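Local coordinates for DUF3244 domain-containing protein (Bacteroides vulgatus ATCC 8482, PDB 3D33), which is of unknown function but adopts an immunoglobulin-like beta-sandwich fold and belongs to the DUF3244 family, at residues Y38-R49 with E71-A82. Sequence-based numbering, arbitrary orientation.
Sequences YLLTLKNASPDR and EVQSAYITISIA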
ATOM      1  N   TYR A  38      -7.042   9.825  -7.898  1.00 31.69           N
ATOM      2  CA  TYR A  38      -7.567   8.532  -7.482  1.00 29.98           C
ATOM      3  C   TYR A  38      -6.717   7.342  -7.942  1.00 28.44           C
ATOM      4  O   TYR A  38      -7.225   6.232  -8.149  1.00 26.21           O
ATOM      5  CB  TYR A  38      -8.964   8.325  -8.063  1.00 33.26           C
ATOM      6  CG  TYR A  38     -10.045   9.239  -7.533  1.00 35.59           C
ATOM      7  CD1 TYR A  38     -10.128   9.555  -6.185  1.00 34.46           C
ATOM      8  CD2 TYR A  38     -11.018   9.752  -8.392  1.00 39.90           C
ATOM      9  CE1 TYR A  38     -11.136  10.378  -5.704  1.00 39.40           C
ATOM     10  CE2 TYR A  38     -12.024  10.571  -7.923  1.00 40.73           C
ATOM     11  CZ  TYR A  38     -12.085  10.884  -6.578  1.00 41.66           C
ATOM     12  OH  TYR A  38     -13.104  11.706  -6.105  1.00 39.98           O
ATOM     13  N   LEU A  39      -5.441   7.582  -8.166  1.00 26.35           N
ATOM     14  CA  LEU A  39      -4.507   6.500  -8.382  1.00 27.20           C
ATOM     15  C   LEU A  39      -3.517   6.539  -7.240  1.00 25.51           C
ATOM     16  O   LEU A  39      -2.911   7.586  -6.971  1.00 26.64           O
ATOM     17  CB  LEU A  39      -3.788   6.668  -9.702  1.00 28.85           C
ATOM     18  CG  LEU A  39      -2.995   5.465 -10.206  1.00 28.83           C
ATOM     19  CD1 LEU A  39      -3.922   4.328 -10.607  1.00 32.82           C
ATOM     20  CD2 LEU A  39      -2.125   5.907 -11.380  1.00 29.34           C
ATOM     21  N   LEU A  40      -3.354   5.380  -6.609  1.00 23.48           N
ATOM     22  CA  LEU A  40      -2.363   5.154  -5.576  1.00 22.98           C
ATOM     23  C   LEU A  40      -1.152   4.471  -6.221  1.00 22.41           C
ATOM     24  O   LEU A  40      -1.330   3.543  -6.982  1.00 20.53           O
ATOM     25  CB  LEU A  40      -2.993   4.275  -4.523  1.00 26.43           C
ATOM     26  CG  LEU A  40      -2.295   3.878  -3.242  1.00 32.90           C
ATOM     27  CD1 LEU A  40      -3.397   3.401  -2.263  1.00 33.47           C
ATOM     28  CD2 LEU A  40      -1.283   2.770  -3.499  1.00 31.84           C
ATOM     29  N   THR A  41       0.054   4.963  -5.938  1.00 20.75           N
ATOM     30  CA  THR A  41       1.271   4.377  -6.491  1.00 19.99           C
ATOM     31  C   THR A  41       2.182   3.944  -5.365  1.00 19.69           C
ATOM     32  O   THR A  41       2.497   4.741  -4.470  1.00 20.53           O
ATOM     33  CB  THR A  41       2.042   5.363  -7.423  1.00 20.15           C
ATOM     34  OG1 THR A  41       1.218   5.730  -8.539  1.00 22.09           O
ATOM     35  CG2 THR A  41       3.375   4.742  -7.940  1.00 18.80           C
ATOM     36  N   LEU A  42       2.626   2.697  -5.434  1.00 18.30           N
ATOM     37  CA  LEU A  42       3.629   2.169  -4.531  1.00 17.83           C
ATOM     38  C   LEU A  42       4.928   1.944  -5.282  1.00 20.44           C
ATOM     39  O   LEU A  42       4.939   1.378  -6.359  1.00 21.01           O
ATOM     40  CB  LEU A  42       3.178   0.853  -3.896  1.00 20.32           C
ATOM     41  CG  LEU A  42       4.179   0.139  -2.998  1.00 22.27           C
ATOM     42  CD1 LEU A  42       3.453  -0.680  -1.908  1.00 23.68           C
ATOM     43  CD2 LEU A  42       5.158  -0.763  -3.787  1.00 22.92           C
ATOM     44  N   LYS A  43       6.014   2.408  -4.687  1.00 19.97           N
ATOM     45  CA  LYS A  43       7.350   2.124  -5.211  1.00 20.33           C
ATOM     46  C   LYS A  43       8.186   1.439  -4.166  1.00 20.91           C
ATOM     47  O   LYS A  43       8.065   1.732  -2.985  1.00 23.33           O
ATOM     48  CB  LYS A  43       7.991   3.412  -5.647  1.00 22.19           C
ATOM     49  CG  LYS A  43       7.281   3.994  -6.851  1.00 26.70           C
ATOM     50  CD  LYS A  43       8.121   5.005  -7.558  1.00 26.65           C
ATOM     51  CE  LYS A  43       7.409   5.516  -8.784  1.00 26.32           C
ATOM     52  NZ  LYS A  43       8.398   6.100  -9.727  1.00 25.76           N
ATOM     53  N   ASN A  44       9.054   0.544  -4.628  1.00 18.82           N
ATOM     54  CA  ASN A  44       9.916  -0.232  -3.758  1.00 19.65           C
ATOM     55  C   ASN A  44      11.315  -0.124  -4.367  1.00 18.40           C
ATOM     56  O   ASN A  44      11.564  -0.674  -5.442  1.00 17.06           O
ATOM     57  CB  ASN A  44       9.453  -1.690  -3.699  1.00 18.71           C
ATOM     58  CG  ASN A  44      10.347  -2.565  -2.826  1.00 18.56           C
ATOM     59  OD1 ASN A  44      11.403  -2.132  -2.375  1.00 19.69           O
ATOM     60  ND2 ASN A  44       9.934  -3.821  -2.623  1.00 22.59           N
ATOM     61  N   ALA A  45      12.203   0.581  -3.683  1.00 19.78           N
ATOM     62  CA  ALA A  45      13.543   0.875  -4.201  1.00 19.09           C
ATOM     63  C   ALA A  45      14.502  -0.312  -4.098  1.00 19.45           C
ATOM     64  O   ALA A  45      15.619  -0.268  -4.664  1.00 20.03           O
ATOM     65  CB  ALA A  45      14.149   2.087  -3.510  1.00 22.01           C
ATOM     66  N   SER A  46      14.096  -1.361  -3.395  1.00 19.45           N
ATOM     67  CA  SER A  46      14.959  -2.527  -3.192  0.50 21.60           C
ATOM     68  C   SER A  46      14.119  -3.807  -3.189  1.00 20.87           C
ATOM     69  O   SER A  46      13.947  -4.439  -2.137  1.00 23.74           O
ATOM     70  CB  SER A  46      15.748  -2.382  -1.880  0.50 22.32           C
ATOM     71  OG  SER A  46      16.055  -1.026  -1.618  0.50 23.21           O
ATOM     72  N   PRO A  47      13.578  -4.197  -4.365  1.00 20.55           N
ATOM     73  CA  PRO A  47      12.729  -5.392  -4.453  1.00 22.24           C
ATOM     74  C   PRO A  47      13.506  -6.610  -3.987  1.00 21.31           C
ATOM     75  O   PRO A  47      14.584  -6.875  -4.484  1.00 22.63           O
ATOM     76  CB  PRO A  47      12.399  -5.496  -5.953  1.00 24.37           C
ATOM     77  CG  PRO A  47      12.684  -4.158  -6.506  1.00 21.83           C
ATOM     78  CD  PRO A  47      13.743  -3.559  -5.684  1.00 21.27           C
ATOM     79  N   ASP A  48      12.971  -7.339  -3.010  1.00 21.34           N
ATOM     80  CA  ASP A  48      13.755  -8.423  -2.406  1.00 20.05           C
ATOM     81  C   ASP A  48      12.918  -9.479  -1.690  1.00 20.91           C
ATOM     82  O   ASP A  48      13.467 -10.342  -1.041  1.00 20.04           O
ATOM     83  CB  ASP A  48      14.763  -7.834  -1.418  1.00 19.02           C
ATOM     84  CG  ASP A  48      14.097  -7.113  -0.254  1.00 25.65           C
ATOM     85  OD1 ASP A  48      12.856  -7.102  -0.189  1.00 24.96           O
ATOM     86  OD2 ASP A  48      14.817  -6.559   0.605  1.00 29.16           O
ATOM     87  N   ARG A  49      11.601  -9.384  -1.783  1.00 20.53           N
ATOM     88  CA  ARG A  49      10.744 -10.359  -1.154  1.00 21.26           C
ATOM     89  C   ARG A  49       9.361 -10.314  -1.787  1.00 21.45           C
ATOM     90  O   ARG A  49       8.943  -9.268  -2.316  1.00 20.76           O
ATOM     91  CB  ARG A  49      10.658 -10.051   0.335  1.00 21.58           C
ATOM     92  CG  ARG A  49       9.741  -8.890   0.687  1.00 20.81           C
ATOM     93  CD  ARG A  49      10.026  -8.412   2.090  1.00 23.31           C
ATOM     94  NE  ARG A  49      11.292  -7.714   2.106  1.00 20.72           N
ATOM     95  CZ  ARG A  49      11.884  -7.230   3.196  1.00 24.27           C
ATOM     96  NH1 ARG A  49      11.316  -7.334   4.386  1.00 25.06           N
ATOM     97  NH2 ARG A  49      13.060  -6.627   3.080  1.00 25.91           N
ATOM     98  N   GLU A  71       8.026 -11.109  -5.814  1.00 23.60           N
ATOM     99  CA  GLU A  71       9.193 -10.250  -5.661  1.00 23.19           C
ATOM    100  C   GLU A  71       9.548  -9.563  -6.961  1.00 24.71           C
ATOM    101  O   GLU A  71       9.794  -8.365  -6.982  1.00 24.84           O
ATOM    102  CB  GLU A  71      10.392 -11.053  -5.148  1.00 24.33           C
ATOM    103  CG  GLU A  71      11.713 -10.300  -5.282  1.00 21.04           C
ATOM    104  CD  GLU A  71      12.884 -11.080  -4.740  1.00 26.07           C
ATOM    105  OE1 GLU A  71      12.652 -12.106  -4.070  1.00 30.93           O
ATOM    106  OE2 GLU A  71      14.032 -10.671  -4.989  1.00 30.58           O
ATOM    107  N   VAL A  72       9.554 -10.320  -8.057  1.00 27.25           N
ATOM    108  CA  VAL A  72       9.975  -9.768  -9.344  1.00 28.66           C
ATOM    109  C   VAL A  72       9.096  -8.609  -9.804  1.00 28.41           C
ATOM    110  O   VAL A  72       9.564  -7.732 -10.525  1.00 28.58           O
ATOM    111  CB  VAL A  72      10.078 -10.852 -10.456  1.00 28.98           C
ATOM    112  CG1 VAL A  72      11.184 -11.826 -10.118  1.00 34.80           C
ATOM    113  CG2 VAL A  72       8.742 -11.573 -10.667  1.00 31.67           C
ATOM    114  N   GLN A  73       7.831  -8.597  -9.378  1.00 24.12           N
ATOM    115  CA  GLN A  73       6.894  -7.541  -9.748  1.00 25.20           C
ATOM    116  C   GLN A  73       6.696  -6.461  -8.667  1.00 24.23           C
ATOM    117  O   GLN A  73       5.856  -5.575  -8.807  1.00 24.21           O
ATOM    118  CB  GLN A  73       5.541  -8.170 -10.058  1.00 26.71           C
ATOM    119  CG  GLN A  73       5.557  -9.193 -11.181  1.00 28.76           C
ATOM    120  CD  GLN A  73       4.232  -9.950 -11.304  1.00 30.16           C
ATOM    121  OE1 GLN A  73       3.167  -9.441 -10.929  1.00 39.06           O
ATOM    122  NE2 GLN A  73       4.298 -11.171 -11.833  1.00 48.66           N
ATOM    123  N   SER A  74       7.482  -6.523  -7.602  1.00 20.00           N
ATOM    124  CA  SER A  74       7.251  -5.698  -6.418  1.00 19.93           C
ATOM    125  C   SER A  74       7.841  -4.284  -6.438  1.00 21.33           C
ATOM    126  O   SER A  74       7.660  -3.557  -5.471  1.00 22.68           O
ATOM    127  CB  SER A  74       7.747  -6.436  -5.168  1.00 22.44           C
ATOM    128  OG  SER A  74       9.153  -6.496  -5.140  1.00 23.89           O
ATOM    129  N   ALA A  75       8.541  -3.891  -7.519  1.00 18.18           N
ATOM    130  CA  ALA A  75       9.150  -2.566  -7.581  1.00 17.82           C
ATOM    131  C   ALA A  75       8.160  -1.393  -7.695  1.00 19.24           C
ATOM    132  O   ALA A  75       8.490  -0.246  -7.321  1.00 20.03           O
ATOM    133  CB  ALA A  75      10.155  -2.514  -8.742  1.00 16.80           C
ATOM    134  N   TYR A  76       6.979  -1.674  -8.231  1.00 18.95           N
ATOM    135  CA  TYR A  76       6.051  -0.629  -8.697  1.00 18.46           C
ATOM    136  C   TYR A  76       4.672  -1.224  -8.927  1.00 20.19           C
ATOM    137  O   TYR A  76       4.529  -2.193  -9.682  1.00 19.53           O
ATOM    138  CB  TYR A  76       6.564  -0.029  -9.992  1.00 18.67           C
ATOM    139  CG  TYR A  76       5.676   0.975 -10.678  1.00 18.40           C
ATOM    140  CD1 TYR A  76       5.617   2.292 -10.230  1.00 25.34           C
ATOM    141  CD2 TYR A  76       4.930   0.639 -11.800  1.00 19.96           C
ATOM    142  CE1 TYR A  76       4.818   3.232 -10.858  1.00 25.96           C
ATOM    143  CE2 TYR A  76       4.145   1.577 -12.440  1.00 25.16           C
ATOM    144  CZ  TYR A  76       4.081   2.866 -11.954  1.00 25.47           C
ATOM    145  OH  TYR A  76       3.307   3.799 -12.612  1.00 27.46           O
ATOM    146  N   ILE A  77       3.670  -0.615  -8.296  1.00 20.04           N
ATOM    147  CA  ILE A  77       2.287  -1.087  -8.324  1.00 21.57           C
ATOM    148  C   ILE A  77       1.434   0.173  -8.350  1.00 21.85           C
ATOM    149  O   ILE A  77       1.704   1.103  -7.590  1.00 21.14           O
ATOM    150  CB  ILE A  77       1.964  -1.949  -7.036  1.00 20.89           C
ATOM    151  CG1 ILE A  77       2.776  -3.255  -7.009  1.00 30.71           C
ATOM    152  CG2 ILE A  77       0.475  -2.258  -6.911  1.00 28.99           C
ATOM    153  CD1 ILE A  77       2.498  -4.194  -8.200  1.00 33.21           C
ATOM    154  N   THR A  78       0.445   0.217  -9.231  1.00 21.47           N
ATOM    155  CA  THR A  78      -0.615   1.228  -9.120  1.00 20.01           C
ATOM    156  C   THR A  78      -1.968   0.595  -8.799  1.00 21.83           C
ATOM    157  O   THR A  78      -2.299  -0.523  -9.253  1.00 21.20           O
ATOM    158  CB  THR A  78      -0.739   2.128 -10.354  1.00 22.18           C
ATOM    159  OG1 THR A  78      -1.206   1.360 -11.486  1.00 22.04           O
ATOM    160  CG2 THR A  78       0.608   2.795 -10.670  1.00 20.21           C
ATOM    161  N   ILE A  79      -2.731   1.329  -8.014  1.00 20.18           N
ATOM    162  CA  ILE A  79      -4.046   0.876  -7.561  1.00 20.77           C
ATOM    163  C   ILE A  79      -5.033   2.022  -7.760  1.00 21.46           C
ATOM    164  O   ILE A  79      -4.857   3.103  -7.205  1.00 21.87           O
ATOM    165  CB  ILE A  79      -4.031   0.496  -6.082  1.00 22.25           C
ATOM    166  CG1 ILE A  79      -3.016  -0.609  -5.792  1.00 26.49           C
ATOM    167  CG2 ILE A  79      -5.431   0.054  -5.607  1.00 21.47           C
ATOM    168  CD1 ILE A  79      -2.832  -0.866  -4.292  1.00 24.84           C
ATOM    169  N   SER A  80      -6.087   1.772  -8.522  1.00 21.79           N
ATOM    170  CA  SER A  80      -7.160   2.767  -8.682  1.00 21.77           C
ATOM    171  C   SER A  80      -8.050   2.715  -7.471  1.00 20.70           C
ATOM    172  O   SER A  80      -8.591   1.644  -7.127  1.00 22.44           O
ATOM    173  CB  SER A  80      -8.026   2.498  -9.894  1.00 26.45           C
ATOM    174  OG  SER A  80      -9.043   3.491  -9.934  1.00 27.18           O
ATOM    175  N   ILE A  81      -8.200   3.861  -6.814  1.00 20.99           N
ATOM    176  CA  ILE A  81      -9.120   3.989  -5.681  1.00 19.79           C
ATOM    177  C   ILE A  81     -10.421   4.699  -6.093  1.00 18.23           C
ATOM    178  O   ILE A  81     -11.262   5.021  -5.271  1.00 17.71           O
ATOM    179  CB  ILE A  81      -8.451   4.713  -4.495  1.00 19.19           C
ATOM    180  CG1 ILE A  81      -8.070   6.166  -4.818  1.00 21.69           C
ATOM    181  CG2 ILE A  81      -7.190   3.941  -4.046  1.00 20.32           C
ATOM    182  CD1 ILE A  81      -7.539   6.943  -3.569  1.00 23.77           C
ATOM    183  N   ALA A  82     -10.587   4.906  -7.392  1.00 18.11           N
ATOM    184  CA  ALA A  82     -11.643   5.764  -7.935  1.00 18.85           C
ATOM    185  C   ALA A  82     -13.044   5.215  -7.651  1.00 19.08           C
ATOM    186  O   ALA A  82     -14.001   5.966  -7.555  1.00 18.25           O
ATOM    187  CB  ALA A  82     -11.450   5.921  -9.434  1.00 20.31           C
TER
HETATM  188  O   HOH W   1      -7.831   5.679 -11.498  1.00 43.94           O
HETATM  189  O   HOH W   2       2.349   6.266 -10.930  1.00 38.30           O
HETATM  190  O   HOH W   3      14.725  -8.833  -6.879  1.00 42.66           O
HETATM  191  O   HOH W   4      10.080  -6.790  -2.553  1.00 23.98           O
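Tyr-76 has CG (chi1 175°), and Thr-41 has CG2, anti to the backbone N. The ring of Tyr-76 leans toward strand 39-44 and lies alongside Lys-43, whose CE meets the ring edge near its plane. Thr-41 points its CG2 at the same ring, 3.6 Å from Tyr-76 CE1. Its OG1 and Tyr-76 OH are bridged by a water. Strands 39-44 and 76-80 pair antiparallel, and Leu-42 N reaches Ile-77 O at 2.8 Å in a nearly straight bond (173°). Strand 76-80 is the edge strand of one sheet of the immunoglobulin-like sandwich. On the inner face, Leu-40 CD2 rests 4.0 Å from Ile-79 CD1, the two side chains pointing the same way. Ile-53 of the opposing sheet touches Leu-42 and Ile-77 there. Beyond the strands, the extended Glu-71 side chain runs along the backbone of Asp-48 and Arg-49. Its OE2 lies 3.4 Å from Asp-48 CA, and a water donates to both this oxygen and Pro-47 O. An alanine here would remove the carboxylate and would probably leave the water on Pro-47 O without its second acceptor and the Asp-48 backbone less covered. Another water donates to Arg-49 O and Ser-74 OG. Ser-74 OG in turn donates to Glu-71 O at 2.7 Å.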